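Local coordinates for redox-sensing transcriptional repressor Rex (Thermus thermophilus, PDB 2DT5), which probably represses transcription as a DNA-binding homodimer that senses the balance of NADH and NAD(+) in the cell, at residues F105-K117 / V122-R136. The protein carries 1 engineered substitution. Sequence-based numbering, arbitrary orientation.
With NAD (nicotinamide-adenine-dinucleotide), chain L.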
loop_
_atom_site.group_PDB
_atom_site.type_symbol
_atom_site.label_atom_id
_atom_site.label_comp_id
_atom_site.label_asym_id
_atom_site.label_seq_id
_atom_site.Cartn_x
_atom_site.Cartn_y
_atom_site.Cartn_z
ATOM N N PHE B 105 -8.707 -13.092 8.738
ATOM C CA PHE B 105 -9.766 -12.098 8.562
ATOM C C PHE B 105 -10.983 -12.691 7.885
ATOM O O PHE B 105 -10.904 -13.163 6.755
ATOM C CB PHE B 105 -9.226 -10.939 7.735
ATOM C CG PHE B 105 -7.949 -10.379 8.269
ATOM C CD1 PHE B 105 -6.748 -10.620 7.620
ATOM C CD2 PHE B 105 -7.939 -9.648 9.450
ATOM C CE1 PHE B 105 -5.558 -10.146 8.130
ATOM C CE2 PHE B 105 -6.742 -9.161 9.976
ATOM C CZ PHE B 105 -5.552 -9.410 9.319
ATOM N N GLU B 106 -12.117 -12.647 8.570
ATOM C CA GLU B 106 -13.331 -13.230 8.032
ATOM C C GLU B 106 -14.438 -12.191 7.947
ATOM O O GLU B 106 -14.815 -11.608 8.962
ATOM C CB GLU B 106 -13.764 -14.379 8.943
ATOM C CG GLU B 106 -14.892 -15.213 8.412
ATOM C CD GLU B 106 -15.514 -16.085 9.493
ATOM O OE1 GLU B 106 -16.237 -17.042 9.143
ATOM O OE2 GLU B 106 -15.291 -15.803 10.693
ATOM N N LEU B 107 -14.953 -11.973 6.737
ATOM C CA LEU B 107 -16.018 -11.004 6.483
ATOM C C LEU B 107 -17.341 -11.511 7.058
ATOM O O LEU B 107 -17.784 -12.617 6.717
ATOM C CB LEU B 107 -16.159 -10.787 4.974
ATOM C CG LEU B 107 -15.007 -10.044 4.280
ATOM C CD1 LEU B 107 -15.053 -10.304 2.792
ATOM C CD2 LEU B 107 -15.107 -8.555 4.554
ATOM N N ARG B 108 -17.981 -10.710 7.911
ATOM C CA ARG B 108 -19.236 -11.145 8.527
ATOM C C ARG B 108 -20.376 -10.163 8.395
ATOM O O ARG B 108 -21.401 -10.316 9.054
ATOM C CB ARG B 108 -19.025 -11.442 10.016
ATOM C CG ARG B 108 -18.016 -12.542 10.284
ATOM C CD ARG B 108 -17.661 -12.656 11.775
ATOM N NE ARG B 108 -16.553 -13.589 11.962
ATOM C CZ ARG B 108 -15.874 -13.757 13.094
ATOM N NH1 ARG B 108 -16.177 -13.058 14.181
ATOM N NH2 ARG B 108 -14.871 -14.620 13.130
ATOM N N GLY B 109 -20.204 -9.153 7.555
ATOM C CA GLY B 109 -21.253 -8.165 7.383
ATOM C C GLY B 109 -20.985 -7.253 6.210
ATOM O O GLY B 109 -19.841 -6.919 5.925
ATOM N N PHE B 110 -22.052 -6.865 5.528
ATOM C CA PHE B 110 -21.970 -6.006 4.357
ATOM C C PHE B 110 -23.090 -4.981 4.480
ATOM O O PHE B 110 -24.255 -5.342 4.585
ATOM C CB PHE B 110 -22.111 -6.872 3.100
ATOM C CG PHE B 110 -21.240 -8.105 3.125
ATOM C CD1 PHE B 110 -21.726 -9.298 3.643
ATOM C CD2 PHE B 110 -19.918 -8.062 2.666
ATOM C CE1 PHE B 110 -20.920 -10.432 3.705
ATOM C CE2 PHE B 110 -19.094 -9.193 2.725
ATOM C CZ PHE B 110 -19.596 -10.381 3.245
ATOM N N PHE B 111 -22.733 -3.698 4.481
ATOM C CA PHE B 111 -23.717 -2.645 4.673
ATOM C C PHE B 111 -23.668 -1.505 3.667
ATOM O O PHE B 111 -22.607 -1.136 3.157
ATOM C CB PHE B 111 -23.567 -2.056 6.087
ATOM C CG PHE B 111 -23.435 -3.094 7.176
ATOM C CD1 PHE B 111 -22.186 -3.618 7.516
ATOM C CD2 PHE B 111 -24.562 -3.545 7.871
ATOM C CE1 PHE B 111 -22.065 -4.577 8.537
ATOM C CE2 PHE B 111 -24.451 -4.502 8.890
ATOM C CZ PHE B 111 -23.204 -5.017 9.225
ATOM N N ASP B 112 -24.842 -0.939 3.403
ATOM C CA ASP B 112 -24.985 0.178 2.478
ATOM C C ASP B 112 -26.265 0.899 2.915
ATOM O O ASP B 112 -26.916 0.464 3.861
ATOM C CB ASP B 112 -25.109 -0.365 1.054
ATOM C CG ASP B 112 -24.707 0.649 0.008
ATOM O OD1 ASP B 112 -25.515 1.564 -0.273
ATOM O OD2 ASP B 112 -23.580 0.541 -0.533
ATOM N N VAL B 113 -26.616 1.997 2.252
ATOM C CA VAL B 113 -27.834 2.729 2.590
ATOM C C VAL B 113 -28.774 2.753 1.398
ATOM O O VAL B 113 -29.913 3.186 1.503
ATOM C CB VAL B 113 -27.538 4.186 2.977
ATOM C CG1 VAL B 113 -26.695 4.224 4.244
ATOM C CG2 VAL B 113 -26.819 4.889 1.846
ATOM N N ASP B 114 -28.284 2.291 0.257
ATOM C CA ASP B 114 -29.059 2.274 -0.970
ATOM C C ASP B 114 -30.073 1.131 -0.934
ATOM O O ASP B 114 -29.706 -0.042 -0.830
ATOM C CB ASP B 114 -28.110 2.105 -2.154
ATOM C CG ASP B 114 -28.802 2.257 -3.490
ATOM O OD1 ASP B 114 -30.049 2.134 -3.549
ATOM O OD2 ASP B 114 -28.088 2.485 -4.486
ATOM N N PRO B 115 -31.370 1.454 -1.020
ATOM C CA PRO B 115 -32.382 0.391 -0.988
ATOM C C PRO B 115 -32.232 -0.640 -2.117
ATOM O O PRO B 115 -32.689 -1.772 -1.996
ATOM C CB PRO B 115 -33.697 1.168 -1.074
ATOM C CG PRO B 115 -33.346 2.499 -0.459
ATOM C CD PRO B 115 -31.997 2.783 -1.062
ATOM N N GLU B 116 -31.601 -0.249 -3.215
ATOM C CA GLU B 116 -31.403 -1.168 -4.328
ATOM C C GLU B 116 -30.278 -2.161 -4.042
ATOM O O GLU B 116 -30.181 -3.197 -4.696
ATOM C CB GLU B 116 -31.095 -0.389 -5.597
ATOM C CG GLU B 116 -32.182 0.579 -5.975
ATOM C CD GLU B 116 -31.743 1.519 -7.071
ATOM O OE1 GLU B 116 -31.611 1.065 -8.227
ATOM O OE2 GLU B 116 -31.515 2.714 -6.773
ATOM N N LYS B 117 -29.433 -1.846 -3.064
ATOM C CA LYS B 117 -28.322 -2.723 -2.684
ATOM C C LYS B 117 -28.748 -3.593 -1.511
ATOM O O LYS B 117 -28.488 -4.804 -1.484
ATOM C CB LYS B 117 -27.114 -1.904 -2.241
ATOM C CG LYS B 117 -26.566 -0.942 -3.269
ATOM C CD LYS B 117 -25.497 -1.594 -4.088
ATOM C CE LYS B 117 -24.799 -0.606 -4.997
ATOM N NZ LYS B 117 -23.778 -1.356 -5.806
ATOM N N VAL B 122 -24.537 -11.526 -1.646
ATOM C CA VAL B 122 -23.099 -11.359 -1.867
ATOM C C VAL B 122 -22.372 -12.561 -1.268
ATOM O O VAL B 122 -22.956 -13.332 -0.500
ATOM C CB VAL B 122 -22.550 -10.050 -1.222
ATOM C CG1 VAL B 122 -23.197 -8.848 -1.873
ATOM C CG2 VAL B 122 -22.800 -10.048 0.271
ATOM N N ARG B 123 -21.102 -12.727 -1.611
ATOM C CA ARG B 123 -20.354 -13.851 -1.081
ATOM C C ARG B 123 -20.440 -13.888 0.433
ATOM O O ARG B 123 -19.987 -12.963 1.122
ATOM C CB ARG B 123 -18.885 -13.796 -1.513
ATOM C CG ARG B 123 -18.065 -14.974 -0.976
ATOM C CD ARG B 123 -16.711 -15.066 -1.650
ATOM N NE ARG B 123 -15.902 -16.146 -1.093
ATOM C CZ ARG B 123 -15.936 -17.418 -1.492
ATOM N NH1 ARG B 123 -16.747 -17.802 -2.476
ATOM N NH2 ARG B 123 -15.148 -18.314 -0.902
ATOM N N GLY B 124 -21.048 -14.961 0.941
ATOM C CA GLY B 124 -21.177 -15.141 2.374
ATOM C C GLY B 124 -22.330 -14.447 3.070
ATOM O O GLY B 124 -22.408 -14.480 4.295
ATOM N N GLY B 125 -23.228 -13.809 2.330
ATOM C CA GLY B 125 -24.334 -13.170 3.017
ATOM C C GLY B 125 -25.216 -12.298 2.158
ATOM O O GLY B 125 -25.349 -12.506 0.958
ATOM N N VAL B 126 -25.820 -11.307 2.792
ATOM C CA VAL B 126 -26.694 -10.390 2.092
ATOM C C VAL B 126 -26.397 -8.988 2.615
ATOM O O VAL B 126 -26.064 -8.808 3.786
ATOM C CB VAL B 126 -28.168 -10.767 2.337
ATOM C CG1 VAL B 126 -28.509 -10.591 3.809
ATOM C CG2 VAL B 126 -29.067 -9.924 1.477
ATOM N N ILE B 127 -26.480 -7.998 1.734
ATOM C CA ILE B 127 -26.220 -6.629 2.127
ATOM C C ILE B 127 -27.324 -6.146 3.058
ATOM O O ILE B 127 -28.515 -6.255 2.737
ATOM C CB ILE B 127 -26.148 -5.724 0.897
ATOM C CG1 ILE B 127 -25.007 -6.198 -0.004
ATOM C CG2 ILE B 127 -25.922 -4.261 1.315
ATOM C CD1 ILE B 127 -24.876 -5.390 -1.268
ATOM N N GLU B 128 -26.931 -5.630 4.220
ATOM C CA GLU B 128 -27.907 -5.125 5.177
ATOM C C GLU B 128 -27.801 -3.618 5.259
ATOM O O GLU B 128 -26.821 -3.020 4.791
ATOM C CB GLU B 128 -27.684 -5.742 6.556
ATOM C CG GLU B 128 -27.731 -7.254 6.544
ATOM C CD GLU B 128 -27.514 -7.846 7.917
ATOM O OE1 GLU B 128 -28.517 -8.174 8.586
ATOM O OE2 GLU B 128 -26.342 -7.968 8.331
ATOM N N HIS B 129 -28.814 -2.997 5.853
ATOM C CA HIS B 129 -28.807 -1.559 5.970
ATOM C C HIS B 129 -27.843 -1.139 7.072
ATOM O O HIS B 129 -27.725 -1.804 8.110
ATOM C CB HIS B 129 -30.212 -1.030 6.245
ATOM C CG HIS B 129 -30.317 0.456 6.109
ATOM N ND1 HIS B 129 -29.807 1.324 7.051
ATOM C CD2 HIS B 129 -30.792 1.229 5.106
ATOM C CE1 HIS B 129 -29.960 2.565 6.628
ATOM N NE2 HIS B 129 -30.556 2.537 5.450
ATOM N N VAL B 130 -27.139 -0.042 6.833
ATOM C CA VAL B 130 -26.170 0.431 7.799
ATOM C C VAL B 130 -26.794 0.670 9.182
ATOM O O VAL B 130 -26.080 0.723 10.184
ATOM C CB VAL B 130 -25.481 1.709 7.296
ATOM C CG1 VAL B 130 -26.433 2.876 7.369
ATOM C CG2 VAL B 130 -24.236 1.972 8.109
ATOM N N ASP B 131 -28.119 0.805 9.241
ATOM C CA ASP B 131 -28.793 1.011 10.527
ATOM C C ASP B 131 -28.647 -0.206 11.427
ATOM O O ASP B 131 -28.787 -0.092 12.644
ATOM C CB ASP B 131 -30.288 1.304 10.347
ATOM C CG ASP B 131 -30.547 2.654 9.724
ATOM O OD1 ASP B 131 -29.678 3.543 9.845
ATOM O OD2 ASP B 131 -31.628 2.835 9.123
ATOM N N LEU B 132 -28.359 -1.364 10.832
ATOM C CA LEU B 132 -28.193 -2.605 11.589
ATOM C C LEU B 132 -26.856 -2.776 12.322
ATOM O O LEU B 132 -26.701 -3.708 13.113
ATOM C CB LEU B 132 -28.411 -3.803 10.665
ATOM C CG LEU B 132 -29.879 -4.145 10.420
ATOM C CD1 LEU B 132 -30.017 -5.115 9.264
ATOM C CD2 LEU B 132 -30.449 -4.741 11.691
ATOM N N LEU B 133 -25.898 -1.888 12.069
ATOM C CA LEU B 133 -24.579 -1.963 12.714
ATOM C C LEU B 133 -24.612 -2.170 14.229
ATOM O O LEU B 133 -23.951 -3.066 14.764
ATOM C CB LEU B 133 -23.771 -0.694 12.435
ATOM C CG LEU B 133 -23.078 -0.489 11.084
ATOM C CD1 LEU B 133 -22.321 0.816 11.147
ATOM C CD2 LEU B 133 -22.122 -1.647 10.788
ATOM N N PRO B 134 -25.377 -1.336 14.945
ATOM C CA PRO B 134 -25.413 -1.515 16.396
ATOM C C PRO B 134 -25.848 -2.912 16.848
ATOM O O PRO B 134 -25.466 -3.371 17.918
ATOM C CB PRO B 134 -26.352 -0.392 16.856
ATOM C CG PRO B 134 -27.242 -0.171 15.680
ATOM C CD PRO B 134 -26.302 -0.275 14.512
ATOM N N GLN B 135 -26.605 -3.603 16.010
ATOM C CA GLN B 135 -27.082 -4.932 16.347
ATOM C C GLN B 135 -26.309 -6.020 15.615
ATOM O O GLN B 135 -26.704 -7.182 15.646
ATOM C CB GLN B 135 -28.553 -5.041 15.984
ATOM C CG GLN B 135 -29.289 -3.723 16.131
ATOM C CD GLN B 135 -30.552 -3.688 15.317
ATOM O OE1 GLN B 135 -31.077 -2.616 15.009
ATOM N NE2 GLN B 135 -31.055 -4.866 14.958
ATOM N N ARG B 136 -25.220 -5.653 14.945
ATOM C CA ARG B 136 -24.416 -6.632 14.211
ATOM C C ARG B 136 -22.955 -6.666 14.636
ATOM O O ARG B 136 -22.325 -7.721 14.649
ATOM C CB ARG B 136 -24.491 -6.352 12.709
ATOM C CG ARG B 136 -25.772 -6.823 12.059
ATOM C CD ARG B 136 -25.666 -8.293 11.720
ATOM N NE ARG B 136 -26.790 -9.077 12.213
ATOM C CZ ARG B 136 -28.063 -8.819 11.937
ATOM N NH1 ARG B 136 -28.383 -7.785 11.169
ATOM N NH2 ARG B 136 -29.016 -9.603 12.419
HETATM P PA NAD L . -19.458 4.022 -5.290
HETATM O O1A NAD L . -19.484 3.011 -6.391
HETATM O O2A NAD L . -20.143 5.340 -5.482
HETATM O O5B NAD L . -20.017 3.276 -4.041
HETATM C C5B NAD L . -20.178 3.913 -2.749
HETATM C C4B NAD L . -21.230 3.118 -2.017
HETATM O O4B NAD L . -21.331 3.780 -0.713
HETATM C C3B NAD L . -22.700 3.196 -2.588
HETATM O O3B NAD L . -23.203 1.842 -2.812
HETATM C C2B NAD L . -23.508 3.944 -1.529
HETATM O O2B NAD L . -24.847 3.643 -1.420
HETATM C C1B NAD L . -22.665 3.623 -0.298
HETATM N N9A NAD L . -22.836 4.556 0.783
HETATM C C8A NAD L . -22.920 5.954 0.853
HETATM N N7A NAD L . -23.070 6.401 2.087
HETATM C C5A NAD L . -23.099 5.329 2.904
HETATM C C6A NAD L . -23.237 5.174 4.359
HETATM N N6A NAD L . -23.374 6.199 5.171
HETATM N N1A NAD L . -23.212 3.852 4.814
HETATM C C2A NAD L . -23.076 2.756 4.037
HETATM N N3A NAD L . -22.942 2.855 2.645
HETATM C C4A NAD L . -22.963 4.158 2.121
HETATM O O3 NAD L . -17.934 4.342 -4.909
HETATM P PN NAD L . -16.535 3.525 -5.215
HETATM O O1N NAD L . -16.049 3.886 -6.559
HETATM O O2N NAD L . -16.819 2.094 -4.895
HETATM O O5D NAD L . -15.561 4.227 -4.133
HETATM C C5D NAD L . -15.792 4.040 -2.705
HETATM C C4D NAD L . -14.762 4.784 -1.941
HETATM O O4D NAD L . -13.404 4.233 -2.290
HETATM C C3D NAD L . -14.655 6.328 -2.294
HETATM O O3D NAD L . -14.387 7.093 -1.099
HETATM C C2D NAD L . -13.460 6.362 -3.228
HETATM O O2D NAD L . -12.892 7.618 -3.395
HETATM C C1D NAD L . -12.519 5.315 -2.531
HETATM N N1N NAD L . -11.368 4.973 -3.408
HETATM C C2N NAD L . -10.167 4.651 -2.718
HETATM C C3N NAD L . -9.161 4.003 -3.286
HETATM C C7N NAD L . -7.908 3.740 -2.508
HETATM O O7N NAD L . -6.898 3.358 -3.137
HETATM N N7N NAD L . -7.904 3.972 -1.183
HETATM C C4N NAD L . -9.245 3.533 -4.736
HETATM C C5N NAD L . -10.694 3.213 -5.056
HETATM C C6N NAD L . -11.635 4.175 -4.618
HETATM O O HOH W 1 -24.445 -8.524 5.881
#
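Phe111 lies beside Glu128 where the parallel strands 105-112 and 125-129 pair, Glu128 N giving a nearly straight bond to Phe110 O (2.7 Å). Phe111 CB lies against Glu128 O and Val130 CA, and with CG anti to the carbonyl carbon (chi1 -46°) the ring runs out over the short 3-10 segment. CG, CD1 and CE1 lie under Leu133 CD2, which sits over the ring centre, 3.7 Å from the centroid, a CH-pi contact drawing on the pi electrons of the aromatic face. CD2 meets His129 O at the ring edge, CE2 passes Glu128 OE2, and CZ ends against Arg136 CB at 3.9 Å. Beside that ring Arg136 NH1 and Glu128 OE1 form a salt bridge. Phe110 instead receives Val122 CG2 over one face.

At the strand end, Asp112 suits its place because its two oxygens can take both adenosine ribose hydroxyls of NAD: OD2 accepts from O3B at 2.7 Å, OD1 from O2B at a very short, doubtful 2.5 Å. OD1 also takes the backbone N of Val113 and Asp114, the second bond closing an Asx turn. Replacing Asp112 by an alanine is likely to leave both hydroxyls and both amides without this acceptor. Small, apolar Val113 lies over one adenine face, CG1 3.5 Å from N1A, and Val130 CG2 meets N1A at the rim.

Strand 81-86 borders 105-112 on its other side in this Rossmann-type sheet, while Leu133 packs on helix 150-163.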